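Local coordinates for protein AT27789p (Drosophila melanogaster, PDB 5UZM) that probably binds RNA, including mRNA, as an hnRNP F/H homologue (Glorund), of which this piece is the second quasi-RNA recognition motif, at residues A[54-59]-A[88-93]. Sequence-based numbering, arbitrary orientation. Where two conformers were deposited one is given.
Sequences EAFVQF and IAEMKR
Phe56 of strand 54-58 and Met91 of helix 88-93 bring their CA atoms within 6.1 Å, and the strand and helix axes approach to 9.2 Å at 136° between their chain directions. In this quasi-RNA recognition motif the strand is an interior one of the antiparallel sheet, between 41-45 and 10-14, and the C-terminal helix lies over the sheet face opposite the one that Phe59 shares with helix 62-69. The strand's alternation shows in the side-chain directions: Phe56 and Gln58 direct their CB atoms at the helix, whereas Ala55 and Val57 turn away. No hydrogen bond joins the segments, so the contact rests on packing. Met91 CA stands 3.8 Å from the centre of the Phe56 ring and 11° off its normal, a CH-pi contact over the face. Met91 CG, anti to the backbone N (chi1 177°), lies 3.6 Å from Phe56 CB. The two side chains slide past each other in opposite directions, and that of Met91 also touches Leu42 of strand 41-45. The Glu90 side chain crosses that of Phe56 at about a right angle, its CD in plane at the ring edge and its CG 3.9 Å from Phe56 CE2. Its carboxylate is held elsewhere, by a salt bridge to Lys12 and a hydrogen bond to Ser86. An alanine at Phe56 would probably open a gap beneath Met91 CA and leave the aliphatic part of Glu90 without its aromatic neighbour. Beyond the ring, the Met91 methyl CE ends 3.6 Å from Phe56 CB.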
ATOM      1  N   GLU A  54      -4.160  -6.035   4.706  1.00 17.10           N
ATOM      2  CA  GLU A  54      -3.695  -5.719   3.368  1.00 15.72           C
ATOM      3  C   GLU A  54      -4.060  -4.283   3.013  1.00 17.07           C
ATOM      4  O   GLU A  54      -4.992  -3.698   3.574  1.00 16.53           O
ATOM      5  CB  GLU A  54      -4.280  -6.677   2.342  1.00 19.72           C
ATOM      6  CG  GLU A  54      -3.914  -8.158   2.613  1.00 28.00           C
ATOM      7  CD  GLU A  54      -4.696  -9.151   1.732  1.00 41.04           C
ATOM      8  OE1 GLU A  54      -4.042 -10.003   1.083  1.00 43.49           O
ATOM      9  OE2 GLU A  54      -5.960  -9.078   1.695  1.00 49.10           O
ATOM     10  N   ALA A  55      -3.316  -3.713   2.066  1.00 13.43           N
ATOM     11  CA  ALA A  55      -3.619  -2.366   1.593  1.00 13.14           C
ATOM     12  C   ALA A  55      -3.128  -2.248   0.167  1.00 15.42           C
ATOM     13  O   ALA A  55      -2.308  -3.040  -0.268  1.00 15.70           O
ATOM     14  CB  ALA A  55      -2.965  -1.284   2.450  1.00 15.03           C
ATOM     15  N   PHE A  56      -3.600  -1.223  -0.543  1.00 13.26           N
ATOM     16  CA  PHE A  56      -3.072  -0.892  -1.864  1.00 11.87           C
ATOM     17  C   PHE A  56      -2.553   0.533  -1.802  1.00 17.21           C
ATOM     18  O   PHE A  56      -3.146   1.365  -1.114  1.00 13.98           O
ATOM     19  CB  PHE A  56      -4.128  -0.981  -2.951  1.00 15.12           C
ATOM     20  CG  PHE A  56      -4.517  -2.378  -3.287  1.00 15.04           C
ATOM     21  CD1 PHE A  56      -5.472  -3.015  -2.539  1.00 17.35           C
ATOM     22  CD2 PHE A  56      -3.902  -3.055  -4.320  1.00 16.25           C
ATOM     23  CE1 PHE A  56      -5.845  -4.328  -2.831  1.00 18.24           C
ATOM     24  CE2 PHE A  56      -4.261  -4.365  -4.598  1.00 17.19           C
ATOM     25  CZ  PHE A  56      -5.231  -4.985  -3.874  1.00 17.18           C
ATOM     26  N   VAL A  57      -1.441   0.807  -2.472  1.00 12.94           N
ATOM     27  CA  VAL A  57      -0.868   2.151  -2.520  1.00 11.87           C
ATOM     28  C   VAL A  57      -0.576   2.477  -3.980  1.00 14.72           C
ATOM     29  O   VAL A  57       0.030   1.667  -4.689  1.00 15.10           O
ATOM     30  CB  VAL A  57       0.405   2.262  -1.646  1.00 14.17           C
ATOM     31  CG1 VAL A  57       1.027   3.665  -1.758  1.00 16.97           C
ATOM     32  CG2 VAL A  57       0.060   1.906  -0.173  1.00 14.64           C
ATOM     33  N   GLN A  58      -1.018   3.652  -4.411  1.00 13.79           N
ATOM     34  CA  GLN A  58      -0.860   4.149  -5.774  0.51 15.44           C
ATOM     35  C   GLN A  58       0.184   5.251  -5.781  1.00 15.49           C
ATOM     36  O   GLN A  58       0.038   6.210  -5.028  1.00 18.23           O
ATOM     37  CB  GLN A  58      -2.163   4.751  -6.284  0.51 20.32           C
ATOM     38  CG  GLN A  58      -3.287   3.819  -6.366  0.51 15.62           C
ATOM     39  CD  GLN A  58      -4.403   4.362  -7.233  0.51 38.99           C
ATOM     40  OE1 GLN A  58      -5.582   4.269  -6.890  0.51 34.28           O
ATOM     41  NE2 GLN A  58      -4.031   4.943  -8.368  0.51 22.98           N
ATOM     42  N   PHE A  59       1.172   5.145  -6.668  1.00 16.33           N
ATOM     43  CA  PHE A  59       2.230   6.138  -6.818  1.00 17.32           C
ATOM     44  C   PHE A  59       2.058   6.948  -8.100  1.00 23.95           C
ATOM     45  O   PHE A  59       1.311   6.588  -9.006  1.00 27.16           O
ATOM     46  CB  PHE A  59       3.598   5.457  -6.821  1.00 17.66           C
ATOM     47  CG  PHE A  59       3.886   4.700  -5.553  1.00 16.20           C
ATOM     48  CD1 PHE A  59       4.377   5.376  -4.435  1.00 15.79           C
ATOM     49  CD2 PHE A  59       3.645   3.344  -5.461  1.00 16.46           C
ATOM     50  CE1 PHE A  59       4.612   4.687  -3.249  1.00 16.19           C
ATOM     51  CE2 PHE A  59       3.893   2.636  -4.260  1.00 18.42           C
ATOM     52  CZ  PHE A  59       4.360   3.324  -3.154  1.00 19.69           C
ATOM     53  N   ILE A  88      -4.162  -1.114 -11.068  1.00 22.47           N
ATOM     54  CA  ILE A  88      -5.341  -0.341 -10.717  1.00 20.13           C
ATOM     55  C   ILE A  88      -6.567  -1.243 -10.654  1.00 23.11           C
ATOM     56  O   ILE A  88      -7.387  -1.128  -9.740  1.00 29.79           O
ATOM     57  CB  ILE A  88      -5.550   0.803 -11.729  1.00 34.72           C
ATOM     58  CG1 ILE A  88      -4.325   1.717 -11.773  1.00 45.68           C
ATOM     59  CG2 ILE A  88      -6.797   1.597 -11.389  1.00 40.13           C
ATOM     60  CD1 ILE A  88      -4.292   2.741 -10.703  1.00 40.77           C
ATOM     61  N   ALA A  89      -6.709  -2.158 -11.627  1.00 24.66           N
ATOM     62  CA  ALA A  89      -7.881  -3.039 -11.635  1.00 32.88           C
ATOM     63  C   ALA A  89      -7.931  -3.911 -10.383  1.00 24.22           C
ATOM     64  O   ALA A  89      -9.002  -4.129  -9.816  1.00 30.50           O
ATOM     65  CB  ALA A  89      -7.891  -3.910 -12.894  1.00 32.04           C
ATOM     66  N   GLU A  90      -6.779  -4.417  -9.929  1.00 23.67           N
ATOM     67  CA  GLU A  90      -6.789  -5.210  -8.703  1.00 19.80           C
ATOM     68  C   GLU A  90      -7.151  -4.343  -7.505  1.00 26.44           C
ATOM     69  O   GLU A  90      -7.915  -4.766  -6.626  1.00 21.25           O
ATOM     70  CB  GLU A  90      -5.436  -5.898  -8.504  1.00 20.43           C
ATOM     71  CG  GLU A  90      -5.455  -6.859  -7.299  1.00 24.64           C
ATOM     72  CD  GLU A  90      -4.094  -7.511  -6.981  1.00 30.96           C
ATOM     73  OE1 GLU A  90      -4.081  -8.594  -6.347  1.00 35.33           O
ATOM     74  OE2 GLU A  90      -3.039  -6.955  -7.334  1.00 34.44           O
ATOM     75  N   MET A  91      -6.618  -3.118  -7.452  1.00 24.50           N
ATOM     76  CA  MET A  91      -6.977  -2.208  -6.367  1.00 20.55           C
ATOM     77  C   MET A  91      -8.474  -1.911  -6.371  1.00 24.66           C
ATOM     78  O   MET A  91      -9.131  -1.947  -5.319  1.00 26.22           O
ATOM     79  CB  MET A  91      -6.162  -0.915  -6.496  1.00 22.72           C
ATOM     80  CG  MET A  91      -6.497   0.166  -5.462  1.00 18.65           C
ATOM     81  SD  MET A  91      -5.277   1.481  -5.642  1.00 31.95           S
ATOM     82  CE  MET A  91      -5.373   2.255  -4.010  1.00 35.40           C
ATOM     83  N   LYS A  92      -9.031  -1.591  -7.544  1.00 30.14           N
ATOM     84  CA  LYS A  92     -10.453  -1.250  -7.597  1.00 27.06           C
ATOM     85  C   LYS A  92     -11.330  -2.442  -7.231  1.00 28.73           C
ATOM     86  O   LYS A  92     -12.360  -2.275  -6.567  1.00 36.88           O
ATOM     87  CB  LYS A  92     -10.826  -0.716  -8.983  1.00 31.87           C
ATOM     88  CG  LYS A  92     -10.250   0.652  -9.270  1.00 36.15           C
ATOM     89  CD  LYS A  92     -11.250   1.751  -8.952  1.00 60.94           C
ATOM     90  CE  LYS A  92     -10.721   3.107  -9.385  1.00 56.36           C
ATOM     91  NZ  LYS A  92     -10.020   3.004 -10.689  1.00 63.86           N
ATOM     92  N   ARG A  93     -10.958  -3.645  -7.665  1.00 26.01           N
ATOM     93  CA  ARG A  93     -11.768  -4.820  -7.344  1.00 28.91           C
ATOM     94  C   ARG A  93     -11.874  -5.027  -5.842  1.00 41.17           C
ATOM     95  O   ARG A  93     -12.972  -5.184  -5.296  1.00 41.13           O
ATOM     96  CB  ARG A  93     -11.190  -6.064  -8.014  1.00 45.19           C
ATOM     97  CG  ARG A  93     -11.818  -6.371  -9.355  1.00 52.01           C
ATOM     98  CD  ARG A  93     -11.556  -7.810  -9.752  1.00 50.71           C
ATOM     99  NE  ARG A  93     -10.174  -8.208  -9.503  1.00 49.56           N
ATOM    100  CZ  ARG A  93      -9.148  -7.829 -10.258  1.00 47.25           C
ATOM    101  NH1 ARG A  93      -9.347  -7.032 -11.298  1.00 54.64           N
ATOM    102  NH2 ARG A  93      -7.922  -8.238  -9.973  1.00 39.81           N
TER